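Long-range contacts in Ca(2+)/H(+) antiporter ChaA (Bacillus subtilis subsp. subtilis, PDB 4KJR), which extrudes calcium from the cell in exchange for external protons, working as a homotrimeric membrane antiporter that transports neither sodium nor potassium: residues Val35-Leu40 against Ile215-Ile220; Ile4-Val9 against Ala41-Arg46; Leu307-Ala312 against Ile346-Leu351; Ile87-Leu92 against Thr299-Val304. The protein carries 2 engineered substitutions. All coordinates share one frame; numbering follows the deposited sequence.

Contact 1: residues Val35-Leu40 against Ile215-Ile220; sequences VTIIAL and IVVAYI
Leu-40 and Ile-220 meet tip to tip where two predicted transmembrane helices, 26-53 and 204-234, pack with nearly opposed directions. The segment axes are 10.4 Å apart at closest approach and their N-to-C directions differ by 154°. The first helix lies in one sodium/calcium exchanger region of the sequence and the second in the other, so the contact links the two exchanger regions. No hydrogen bond crosses it; aliphatic branches do the work.

The tight part is formed by Ile-37 and Leu-40 against Val-217 and Ile-220. Leu-40 CB lies 3.6 Å from Val-217 CG2, while its CD1 methyl reaches Ile-220 CD1. The side chains of Ile-37 and Ile-220 run side by side, oppositely directed: with chi2 of Ile-37 at -180°, CD1 stands at the extended end of its chain, alongside Ile-220 CG2. Val-71, on helix 70-81, touches both Ile-37 and Val-217.

The margins are looser. Thr-36 CB only brushes Ile-220 CD1, at 4.2 Å, and the threonine hydroxyl is hydrogen-bonded to the carbonyl of Tyr-33 on its own helix. Val-216, partly exposed and touched by Val-13 of helix 3-22, marks the more open side. It is still tied to the tight part: the side chains of Val-216 and Leu-40 cross at about a right angle, with Val-216 CG1 3.8 Å from Leu-40 CD1.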
loop_
_atom_site.group_PDB
_atom_site.type_symbol
_atom_site.label_atom_id
_atom_site.label_comp_id
_atom_site.label_asym_id
_atom_site.label_seq_id
_atom_site.Cartn_x
_atom_site.Cartn_y
_atom_site.Cartn_z
ATOM N N VAL A 35 27.457 -14.798 18.302
ATOM C CA VAL A 35 27.872 -15.870 17.397
ATOM C C VAL A 35 27.357 -17.242 17.849
ATOM O O VAL A 35 26.721 -17.959 17.067
ATOM C CB VAL A 35 29.409 -15.866 17.175
ATOM C CG1 VAL A 35 29.984 -17.275 17.132
ATOM C CG2 VAL A 35 29.753 -15.119 15.896
ATOM N N THR A 36 27.607 -17.574 19.115
ATOM C CA THR A 36 27.072 -18.778 19.741
ATOM C C THR A 36 25.573 -18.946 19.490
ATOM O O THR A 36 25.120 -20.028 19.093
ATOM C CB THR A 36 27.250 -18.736 21.270
ATOM O OG1 THR A 36 27.917 -17.527 21.656
ATOM C CG2 THR A 36 28.015 -19.946 21.750
ATOM N N ILE A 37 24.815 -17.871 19.727
ATOM C CA ILE A 37 23.356 -17.946 19.733
ATOM C C ILE A 37 22.802 -18.336 18.370
ATOM O O ILE A 37 21.860 -19.131 18.293
ATOM C CB ILE A 37 22.670 -16.659 20.240
ATOM C CG1 ILE A 37 23.447 -16.042 21.407
ATOM C CG2 ILE A 37 21.235 -16.964 20.656
ATOM C CD1 ILE A 37 22.827 -14.774 21.965
ATOM N N ILE A 38 23.388 -17.799 17.301
ATOM C CA ILE A 38 23.059 -18.276 15.958
ATOM C C ILE A 38 22.942 -19.794 16.024
ATOM O O ILE A 38 21.852 -20.347 15.849
ATOM C CB ILE A 38 24.121 -17.880 14.910
ATOM C CG1 ILE A 38 24.183 -16.356 14.753
ATOM C CG2 ILE A 38 23.836 -18.559 13.574
ATOM C CD1 ILE A 38 25.496 -15.844 14.203
ATOM N N ALA A 39 24.065 -20.447 16.330
ATOM C CA ALA A 39 24.151 -21.905 16.413
ATOM C C ALA A 39 23.168 -22.483 17.424
ATOM O O ALA A 39 22.558 -23.529 17.180
ATOM C CB ALA A 39 25.572 -22.333 16.749
ATOM N N LEU A 40 23.012 -21.790 18.550
ATOM C CA LEU A 40 22.071 -22.200 19.588
ATOM C C LEU A 40 20.621 -22.153 19.106
ATOM O O LEU A 40 19.804 -22.968 19.521
ATOM C CB LEU A 40 22.254 -21.347 20.846
ATOM C CG LEU A 40 23.522 -21.593 21.668
ATOM C CD1 LEU A 40 23.742 -20.475 22.670
ATOM C CD2 LEU A 40 23.444 -22.939 22.373
ATOM N N ILE A 215 18.376 -22.728 28.313
ATOM C CA ILE A 215 19.055 -22.249 29.518
ATOM C C ILE A 215 20.330 -21.484 29.151
ATOM O O ILE A 215 20.578 -20.393 29.669
ATOM C CB ILE A 215 19.313 -23.398 30.526
ATOM C CG1 ILE A 215 18.050 -23.673 31.351
ATOM C CG2 ILE A 215 20.463 -23.074 31.475
ATOM C CD1 ILE A 215 17.067 -24.636 30.719
ATOM N N VAL A 216 21.117 -22.058 28.244
ATOM C CA VAL A 216 22.337 -21.419 27.743
ATOM C C VAL A 216 21.989 -20.103 27.030
ATOM O O VAL A 216 22.609 -19.067 27.292
ATOM C CB VAL A 216 23.137 -22.371 26.817
ATOM C CG1 VAL A 216 24.385 -21.696 26.263
ATOM C CG2 VAL A 216 23.513 -23.649 27.557
ATOM N N VAL A 217 20.988 -20.154 26.149
ATOM C CA VAL A 217 20.478 -18.968 25.453
ATOM C C VAL A 217 19.978 -17.930 26.457
ATOM O O VAL A 217 20.285 -16.745 26.332
ATOM C CB VAL A 217 19.361 -19.335 24.450
ATOM C CG1 VAL A 217 18.728 -18.092 23.848
ATOM C CG2 VAL A 217 19.914 -20.219 23.344
ATOM N N ALA A 218 19.230 -18.391 27.459
ATOM C CA ALA A 218 18.731 -17.532 28.537
ATOM C C ALA A 218 19.842 -16.940 29.408
ATOM O O ALA A 218 19.704 -15.828 29.913
ATOM C CB ALA A 218 17.734 -18.289 29.401
ATOM N N TYR A 219 20.929 -17.687 29.592
ATOM C CA TYR A 219 22.070 -17.200 30.369
ATOM C C TYR A 219 22.951 -16.235 29.576
ATOM O O TYR A 219 23.456 -15.253 30.126
ATOM C CB TYR A 219 22.891 -18.364 30.932
ATOM C CG TYR A 219 22.618 -18.649 32.393
ATOM C CD1 TYR A 219 23.360 -18.017 33.392
ATOM C CD2 TYR A 219 21.617 -19.544 32.780
ATOM C CE1 TYR A 219 23.117 -18.268 34.733
ATOM C CE2 TYR A 219 21.365 -19.800 34.121
ATOM C CZ TYR A 219 22.118 -19.159 35.093
ATOM O OH TYR A 219 21.881 -19.402 36.428
ATOM N N ILE A 220 23.132 -16.523 28.288
ATOM C CA ILE A 220 23.847 -15.624 27.382
ATOM C C ILE A 220 23.029 -14.342 27.162
ATOM O O ILE A 220 23.591 -13.246 26.993
ATOM C CB ILE A 220 24.188 -16.322 26.044
ATOM C CG1 ILE A 220 25.295 -17.361 26.263
ATOM C CG2 ILE A 220 24.623 -15.310 24.992
ATOM C CD1 ILE A 220 25.602 -18.234 25.064
#

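Contact 2: residues Ile4-Val9 against Ala41-Arg46; sequences IFFILV and ASYMGR
Tyr-43 is the main bump of this contact, and Phe-5, Phe-6 and Val-9 form the hollow that takes it. Tyr-43 CG stands anti to its own carbonyl carbon; the ring beyond it reaches the other helix. Its OH stands over the centre of the Phe-6 ring, 3.1 Å above the plane and about equally far from all six ring carbons. The two rings form a T-shaped pair, the tyrosine edge directed at the phenylalanine face, with centroids 5.8 Å apart and planes at 83°. The Val-9 methyl CG2 meets the tyrosine ring obliquely, 3.6 Å from Tyr-43 CE2, and the Phe-5 carbonyl O lies at the edge of the same ring, near its plane.

The partners are consecutive helices at the start of the chain, 3-22 and 26-53, both predicted to cross the membrane and joined by a short turn. Their segment directions differ by 121°, with axes 10.9 Å apart at closest approach, a distance bridged by long side chains.

A second bump is the Phe-5 ring, which stands out from helix 3-22 toward Ser-42 and Arg-46. Ser-42 OG comes in obliquely, 3.3 Å from Phe-5 CD1. Arg-46, extended from CG to NE, brings its guanidinium over a face in a cation-pi contact. Its CZ is 4.8 Å from the Phe-5 ring centroid and 24° off the ring normal, the guanidinium plane being steeply turned against the ring, with Arg-46 NH2 3.8 Å from Phe-5 CE2.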
loop_
_atom_site.group_PDB
_atom_site.type_symbol
_atom_site.label_atom_id
_atom_site.label_comp_id
_atom_site.label_asym_id
_atom_site.label_seq_id
_atom_site.Cartn_x
_atom_site.Cartn_y
_atom_site.Cartn_z
ATOM N N ILE A 4 29.596 -27.511 11.028
ATOM C CA ILE A 4 29.956 -26.162 11.469
ATOM C C ILE A 4 29.259 -25.817 12.787
ATOM O O ILE A 4 29.867 -25.236 13.685
ATOM C CB ILE A 4 29.602 -25.090 10.402
ATOM C CG1 ILE A 4 29.938 -25.568 8.975
ATOM C CG2 ILE A 4 30.262 -23.751 10.727
ATOM C CD1 ILE A 4 31.415 -25.694 8.650
ATOM N N PHE A 5 27.990 -26.201 12.895
ATOM C CA PHE A 5 27.153 -25.841 14.037
ATOM C C PHE A 5 27.626 -26.476 15.341
ATOM O O PHE A 5 27.543 -25.850 16.401
ATOM C CB PHE A 5 25.687 -26.182 13.752
ATOM C CG PHE A 5 25.154 -25.538 12.502
ATOM C CD1 PHE A 5 24.648 -24.242 12.530
ATOM C CD2 PHE A 5 25.175 -26.222 11.287
ATOM C CE1 PHE A 5 24.165 -23.644 11.376
ATOM C CE2 PHE A 5 24.694 -25.628 10.128
ATOM C CZ PHE A 5 24.187 -24.337 10.174
ATOM N N PHE A 6 28.130 -27.707 15.257
ATOM C CA PHE A 6 28.709 -28.387 16.416
ATOM C C PHE A 6 29.896 -27.605 16.980
ATOM O O PHE A 6 30.003 -27.414 18.194
ATOM C CB PHE A 6 29.145 -29.810 16.054
ATOM C CG PHE A 6 28.030 -30.818 16.074
ATOM C CD1 PHE A 6 27.649 -31.434 17.265
ATOM C CD2 PHE A 6 27.374 -31.173 14.898
ATOM C CE1 PHE A 6 26.625 -32.374 17.282
ATOM C CE2 PHE A 6 26.349 -32.110 14.908
ATOM C CZ PHE A 6 25.975 -32.712 16.103
ATOM N N ILE A 7 30.769 -27.146 16.081
ATOM C CA ILE A 7 31.954 -26.366 16.437
ATOM C C ILE A 7 31.574 -25.096 17.200
ATOM O O ILE A 7 32.196 -24.762 18.211
ATOM C CB ILE A 7 32.785 -25.996 15.184
ATOM C CG1 ILE A 7 33.075 -27.247 14.345
ATOM C CG2 ILE A 7 34.081 -25.294 15.575
ATOM C CD1 ILE A 7 33.463 -26.969 12.906
ATOM N N LEU A 8 30.536 -24.409 16.725
ATOM C CA LEU A 8 30.143 -23.113 17.272
ATOM C C LEU A 8 29.441 -23.198 18.623
ATOM O O LEU A 8 29.583 -22.293 19.446
ATOM C CB LEU A 8 29.290 -22.335 16.265
ATOM C CG LEU A 8 29.998 -21.782 15.023
ATOM C CD1 LEU A 8 28.985 -21.400 13.957
ATOM C CD2 LEU A 8 30.891 -20.597 15.368
ATOM N N VAL A 9 28.683 -24.269 18.850
ATOM C CA VAL A 9 28.026 -24.479 20.146
ATOM C C VAL A 9 29.064 -24.799 21.220
ATOM O O VAL A 9 29.076 -24.180 22.287
ATOM C CB VAL A 9 26.951 -25.589 20.080
ATOM C CG1 VAL A 9 26.514 -26.023 21.476
ATOM C CG2 VAL A 9 25.750 -25.107 19.284
ATOM N N ALA A 41 20.321 -21.198 18.226
ATOM C CA ALA A 41 18.995 -21.061 17.626
ATOM C C ALA A 41 18.811 -22.007 16.440
ATOM O O ALA A 41 17.692 -22.424 16.136
ATOM C CB ALA A 41 18.750 -19.621 17.200
ATOM N N SER A 42 19.920 -22.332 15.772
ATOM C CA SER A 42 19.933 -23.324 14.697
ATOM C C SER A 42 19.527 -24.701 15.229
ATOM O O SER A 42 18.834 -25.459 14.547
ATOM C CB SER A 42 21.315 -23.386 14.046
ATOM O OG SER A 42 21.357 -24.377 13.031
ATOM N N TYR A 43 19.967 -25.011 16.447
ATOM C CA TYR A 43 19.508 -26.199 17.157
ATOM C C TYR A 43 18.078 -26.026 17.660
ATOM O O TYR A 43 17.225 -26.884 17.420
ATOM C CB TYR A 43 20.453 -26.554 18.309
ATOM C CG TYR A 43 21.656 -27.354 17.872
ATOM C CD1 TYR A 43 21.567 -28.735 17.679
ATOM C CD2 TYR A 43 22.880 -26.733 17.639
ATOM C CE1 TYR A 43 22.667 -29.475 17.272
ATOM C CE2 TYR A 43 23.987 -27.462 17.227
ATOM C CZ TYR A 43 23.876 -28.831 17.049
ATOM O OH TYR A 43 24.973 -29.555 16.641
HETATM N N MSE A 44 17.819 -24.909 18.338
HETATM C CA MSE A 44 16.475 -24.561 18.818
HETATM C C MSE A 44 15.440 -24.826 17.759
HETATM O O MSE A 44 14.356 -25.330 18.058
HETATM C CB MSE A 44 16.412 -23.077 19.160
HETATM C CG MSE A 44 16.940 -22.762 20.552
HETATM SE SE MSE A 44 15.462 -22.776 21.849
HETATM C CE MSE A 44 16.030 -21.235 22.933
ATOM N N GLY A 45 15.777 -24.491 16.513
ATOM C CA GLY A 45 14.886 -24.672 15.371
ATOM C C GLY A 45 14.666 -26.117 14.966
ATOM O O GLY A 45 13.534 -26.519 14.686
ATOM N N ARG A 46 15.749 -26.891 14.925
ATOM C CA ARG A 46 15.697 -28.313 14.573
ATOM C C ARG A 46 14.960 -29.122 15.636
ATOM O O ARG A 46 14.292 -30.113 15.330
ATOM C CB ARG A 46 17.108 -28.870 14.384
ATOM C CG ARG A 46 17.816 -28.393 13.126
ATOM C CD ARG A 46 19.300 -28.719 13.173
ATOM N NE ARG A 46 19.977 -28.389 11.920
ATOM C CZ ARG A 46 21.298 -28.360 11.758
ATOM N NH1 ARG A 46 22.112 -28.638 12.771
ATOM N NH2 ARG A 46 21.811 -28.050 10.573
#

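Contact 3: residues Leu307-Ala312 against Ile346-Leu351; sequences LPELVA and IGFFLL
Pro-308 and Phe-348 have the nearest CA atoms, 7.9 Å apart, between two almost exactly antiparallel helices. The N-to-C directions of 307-312 and 346-350 differ by 174°, and their axes come within 11.3 Å. The Phe-348 ring bridges the distance. The outer part of its ring meets the backbone of the other helix, with Phe-348 CZ 3.5 Å from Pro-308 O and the CA of Glu-309 at the ring edge, near its plane. Ala-312 CB also sits at the edge, 4.0 Å from Phe-348 CE2, while Glu-309 CG meets Phe-348 CE1 at 3.8 Å. Nearer the chain terminus, the CD1 methyl of Leu-351 lies 3.9 Å from Pro-308 CB, the two side chains crossing at about a right angle. An alanine in place of Phe-348 would probably open a gap between the helices and leave Ala-312 and the aliphatic part of Glu-309 without their partner here.

The pair belongs to the last two predicted transmembrane helices, 307-324 and 333-350, and lies at a trimer interface: Phe-348 also makes an edge-to-face contact with Phe-146 of the second subunit. Within its own chain, helix 121-146 covers Leu-310, and helix 85-110 borders Glu-309 and Ala-312, its Thr-93 hydrogen-bonded to Glu-309 OE1.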
loop_
_atom_site.group_PDB
_atom_site.type_symbol
_atom_site.label_atom_id
_atom_site.label_comp_id
_atom_site.label_asym_id
_atom_site.label_seq_id
_atom_site.Cartn_x
_atom_site.Cartn_y
_atom_site.Cartn_z
ATOM N N LEU A 307 8.626 5.335 11.743
ATOM C CA LEU A 307 8.185 5.320 10.354
ATOM C C LEU A 307 9.116 4.465 9.486
ATOM O O LEU A 307 8.634 3.607 8.736
ATOM C CB LEU A 307 8.066 6.742 9.814
ATOM C CG LEU A 307 7.127 6.981 8.636
ATOM C CD1 LEU A 307 5.778 6.317 8.845
ATOM C CD2 LEU A 307 6.973 8.483 8.427
ATOM N N PRO A 308 10.448 4.660 9.611
ATOM C CA PRO A 308 11.377 3.811 8.863
ATOM C C PRO A 308 11.182 2.314 9.111
ATOM O O PRO A 308 11.350 1.513 8.181
ATOM C CB PRO A 308 12.753 4.256 9.377
ATOM C CG PRO A 308 12.488 5.028 10.633
ATOM C CD PRO A 308 11.167 5.676 10.398
ATOM N N GLU A 309 10.837 1.942 10.348
ATOM C CA GLU A 309 10.539 0.547 10.691
ATOM C C GLU A 309 9.267 0.044 10.010
ATOM O O GLU A 309 9.224 -1.078 9.497
ATOM C CB GLU A 309 10.385 0.379 12.202
ATOM C CG GLU A 309 11.679 0.128 12.961
ATOM C CD GLU A 309 11.468 0.060 14.466
ATOM O OE1 GLU A 309 10.531 -0.631 14.908
ATOM O OE2 GLU A 309 12.242 0.693 15.213
ATOM N N LEU A 310 8.233 0.881 10.005
ATOM C CA LEU A 310 6.928 0.468 9.517
ATOM C C LEU A 310 6.852 0.434 7.996
ATOM O O LEU A 310 6.269 -0.492 7.411
ATOM C CB LEU A 310 5.856 1.394 10.053
ATOM C CG LEU A 310 4.447 0.873 9.820
ATOM C CD1 LEU A 310 4.000 0.045 11.013
ATOM C CD2 LEU A 310 3.522 2.055 9.597
ATOM N N VAL A 311 7.442 1.443 7.354
ATOM C CA VAL A 311 7.461 1.489 5.896
ATOM C C VAL A 311 8.224 0.278 5.361
ATOM O O VAL A 311 7.868 -0.282 4.327
ATOM C CB VAL A 311 8.032 2.809 5.359
ATOM C CG1 VAL A 311 7.996 2.812 3.845
ATOM C CG2 VAL A 311 7.212 3.984 5.871
ATOM N N ALA A 312 9.244 -0.140 6.106
ATOM C CA ALA A 312 10.024 -1.331 5.793
ATOM C C ALA A 312 9.203 -2.612 5.864
ATOM O O ALA A 312 9.317 -3.471 4.982
ATOM C CB ALA A 312 11.210 -1.426 6.734
ATOM N N ILE A 346 21.257 -1.461 5.292
ATOM C CA ILE A 346 22.191 -0.335 5.221
ATOM C C ILE A 346 21.515 0.994 5.572
ATOM O O ILE A 346 22.133 1.864 6.192
ATOM C CB ILE A 346 23.001 -0.273 3.904
ATOM C CG1 ILE A 346 22.096 -0.042 2.691
ATOM C CG2 ILE A 346 23.848 -1.536 3.748
ATOM C CD1 ILE A 346 22.842 0.373 1.435
ATOM N N GLY A 347 20.240 1.128 5.208
ATOM C CA GLY A 347 19.438 2.268 5.643
ATOM C C GLY A 347 19.302 2.315 7.157
ATOM O O GLY A 347 19.494 3.361 7.775
ATOM N N PHE A 348 18.977 1.171 7.755
ATOM C CA PHE A 348 18.825 1.077 9.205
ATOM C C PHE A 348 20.124 1.343 9.950
ATOM O O PHE A 348 20.098 1.783 11.093
ATOM C CB PHE A 348 18.243 -0.283 9.614
ATOM C CG PHE A 348 16.742 -0.321 9.614
ATOM C CD1 PHE A 348 16.016 0.419 10.540
ATOM C CD2 PHE A 348 16.055 -1.083 8.688
ATOM C CE1 PHE A 348 14.632 0.402 10.540
ATOM C CE2 PHE A 348 14.670 -1.113 8.685
ATOM C CZ PHE A 348 13.957 -0.366 9.609
ATOM N N PHE A 349 21.254 1.077 9.295
ATOM C CA PHE A 349 22.573 1.320 9.883
ATOM C C PHE A 349 22.908 2.807 9.856
ATOM O O PHE A 349 23.446 3.357 10.824
ATOM C CB PHE A 349 23.644 0.499 9.157
ATOM C CG PHE A 349 25.048 1.008 9.355
ATOM C CD1 PHE A 349 25.654 0.958 10.604
ATOM C CD2 PHE A 349 25.776 1.516 8.284
ATOM C CE1 PHE A 349 26.949 1.423 10.784
ATOM C CE2 PHE A 349 27.066 1.983 8.457
ATOM C CZ PHE A 349 27.655 1.934 9.708
ATOM N N LEU A 350 22.563 3.449 8.741
ATOM C CA LEU A 350 22.804 4.875 8.550
ATOM C C LEU A 350 22.051 5.754 9.550
ATOM O O LEU A 350 22.559 6.789 9.967
ATOM C CB LEU A 350 22.521 5.273 7.099
ATOM C CG LEU A 350 23.725 5.315 6.140
ATOM C CD1 LEU A 350 24.810 4.304 6.487
ATOM C CD2 LEU A 350 23.306 5.164 4.680
ATOM N N LEU A 351 20.856 5.333 9.953
ATOM C CA LEU A 351 20.133 6.011 11.030
ATOM C C LEU A 351 20.873 5.940 12.361
ATOM O O LEU A 351 20.629 6.749 13.258
ATOM C CB LEU A 351 18.722 5.439 11.192
ATOM C CG LEU A 351 17.668 5.931 10.200
ATOM C CD1 LEU A 351 16.416 5.077 10.300
ATOM C CD2 LEU A 351 17.346 7.389 10.464
#

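Contact 4: residues Ile87-Leu92 against Thr299-Val304; sequences IVLASL and TSMPLV
Leu-89 of helix 85-110 packs onto an inverse gamma turn, centred on Leu-303, in the loop between helices 269-296 and 307-324. The turn is closed by a hydrogen bond of 2.7 Å from Val-304 N to Pro-302 O. It sits in the second exchanger region of the sequence and the helix in the first, so the contact links the two.

Leu-89 CD1 points at the turn, 3.8 Å from Pro-302 O, with the Val-304 carbonyl close by, and touches Val-304 CG2 at 3.8 Å. Its CG (chi1 -78°, anti to the carbonyl carbon) meets Met-301, modelled as selenomethionine, whose chain lies alongside that of the leucine, running the other way. An alanine at Leu-89 would probably leave a gap beneath the turn, with Val-304 CG2 and that flank of Met-301 losing their partner.

Met-301 lies in a groove of the helix surface. Its SE atom is 3.7 Å from both Val-88 CG1 and Leu-89 CG. Helix 269-296 adds Val-291 and Ser-294 around it. The chain bends at chi3, and the terminal methyl reaches Leu-92 tip to tip, with Met-301 CE 4.1 Å from Leu-92 CD1.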
loop_
_atom_site.group_PDB
_atom_site.type_symbol
_atom_site.label_atom_id
_atom_site.label_comp_id
_atom_site.label_asym_id
_atom_site.label_seq_id
_atom_site.Cartn_x
_atom_site.Cartn_y
_atom_site.Cartn_z
ATOM N N ILE A 87 14.450 -1.618 22.009
ATOM C CA ILE A 87 15.097 -2.801 21.422
ATOM C C ILE A 87 14.073 -3.901 21.156
ATOM O O ILE A 87 14.098 -4.538 20.103
ATOM C CB ILE A 87 16.228 -3.365 22.306
ATOM C CG1 ILE A 87 17.494 -2.509 22.190
ATOM C CG2 ILE A 87 16.530 -4.820 21.945
ATOM C CD1 ILE A 87 18.494 -2.971 21.148
ATOM N N VAL A 88 13.168 -4.120 22.107
ATOM C CA VAL A 88 12.108 -5.102 21.895
ATOM C C VAL A 88 11.374 -4.785 20.595
ATOM O O VAL A 88 11.287 -5.636 19.718
ATOM C CB VAL A 88 11.109 -5.175 23.065
ATOM C CG1 VAL A 88 10.272 -6.426 22.945
ATOM C CG2 VAL A 88 11.836 -5.170 24.398
ATOM N N LEU A 89 10.885 -3.550 20.465
ATOM C CA LEU A 89 10.123 -3.130 19.288
ATOM C C LEU A 89 10.934 -3.204 17.985
ATOM O O LEU A 89 10.418 -3.627 16.955
ATOM C CB LEU A 89 9.531 -1.730 19.492
ATOM C CG LEU A 89 8.268 -1.576 20.351
ATOM C CD1 LEU A 89 8.179 -0.191 20.981
ATOM C CD2 LEU A 89 7.015 -1.870 19.546
ATOM N N ALA A 90 12.205 -2.820 18.035
ATOM C CA ALA A 90 13.087 -2.949 16.868
ATOM C C ALA A 90 13.317 -4.416 16.452
ATOM O O ALA A 90 13.478 -4.722 15.266
ATOM C CB ALA A 90 14.411 -2.247 17.126
ATOM N N SER A 91 13.313 -5.313 17.436
ATOM C CA SER A 91 13.564 -6.735 17.207
ATOM C C SER A 91 12.371 -7.469 16.604
ATOM O O SER A 91 12.547 -8.368 15.775
ATOM C CB SER A 91 14.017 -7.413 18.498
ATOM O OG SER A 91 13.518 -6.721 19.630
ATOM N N LEU A 92 11.167 -7.092 17.026
ATOM C CA LEU A 92 9.938 -7.583 16.399
ATOM C C LEU A 92 9.909 -7.198 14.920
ATOM O O LEU A 92 9.542 -8.000 14.062
ATOM C CB LEU A 92 8.716 -6.983 17.090
ATOM C CG LEU A 92 8.511 -7.274 18.572
ATOM C CD1 LEU A 92 7.326 -6.464 19.072
ATOM C CD2 LEU A 92 8.319 -8.764 18.818
ATOM N N THR A 299 7.676 -0.992 33.483
ATOM C CA THR A 299 7.784 -0.362 32.161
ATOM C C THR A 299 6.755 -0.950 31.203
ATOM O O THR A 299 6.424 -2.131 31.281
ATOM C CB THR A 299 9.193 -0.518 31.558
ATOM O OG1 THR A 299 9.326 -1.820 30.976
ATOM C CG2 THR A 299 10.260 -0.318 32.629
ATOM N N SER A 300 6.247 -0.119 30.302
ATOM C CA SER A 300 5.207 -0.567 29.397
ATOM C C SER A 300 5.491 -0.214 27.955
ATOM O O SER A 300 5.818 0.932 27.628
ATOM C CB SER A 300 3.852 -0.022 29.827
ATOM O OG SER A 300 3.491 -0.565 31.075
HETATM N N MSE A 301 5.372 -1.221 27.101
HETATM C CA MSE A 301 5.569 -1.032 25.684
HETATM C C MSE A 301 4.211 -1.116 25.045
HETATM O O MSE A 301 3.555 -2.152 25.126
HETATM C CB MSE A 301 6.569 -2.084 25.193
HETATM C CG MSE A 301 6.199 -2.733 23.863
HETATM SE SE MSE A 301 7.691 -3.858 23.239
HETATM C CE MSE A 301 6.685 -5.540 23.026
ATOM N N PRO A 302 3.739 -0.002 24.458
ATOM C CA PRO A 302 2.680 -0.090 23.460
ATOM C C PRO A 302 3.300 -0.406 22.103
ATOM O O PRO A 302 4.511 -0.241 21.931
ATOM C CB PRO A 302 2.081 1.314 23.454
ATOM C CG PRO A 302 3.170 2.196 23.937
ATOM C CD PRO A 302 3.979 1.384 24.894
ATOM N N LEU A 303 2.487 -0.869 21.158
ATOM C CA LEU A 303 2.973 -1.221 19.827
ATOM C C LEU A 303 3.330 0.021 19.002
ATOM O O LEU A 303 2.636 0.362 18.049
ATOM C CB LEU A 303 1.930 -2.069 19.087
ATOM C CG LEU A 303 1.653 -3.496 19.574
ATOM C CD1 LEU A 303 0.305 -3.981 19.052
ATOM C CD2 LEU A 303 2.773 -4.435 19.152
ATOM N N VAL A 304 4.415 0.694 19.372
ATOM C CA VAL A 304 4.828 1.911 18.674
ATOM C C VAL A 304 6.091 1.699 17.850
ATOM O O VAL A 304 7.134 1.281 18.364
ATOM C CB VAL A 304 4.975 3.126 19.624
ATOM C CG1 VAL A 304 3.760 3.238 20.524
ATOM C CG2 VAL A 304 6.244 3.052 20.463
#

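Contacts 1, 3 and 4 are buried, whereas contact 2 lies at the surface. Contact 2 uses aromatic rings, a hydroxyl and a guanidinium; contact 1 is almost purely aliphatic, contact 3 turns on one phenylalanine ring, and contact 4 sets leucine and valine of a helix against a loop carrying selenomethionine. Contacts 1 and 2 share helix 26-53 and touch, with centres about 9 Å apart. Contacts 1 and 4 each tie one exchanger region of the sequence to the other, while contact 3 stays within the second and is the one that meets another subunit. Contacts 3 and 4 also touch, where Glu-309 packs against the backbone of Leu-89 and Ala-90.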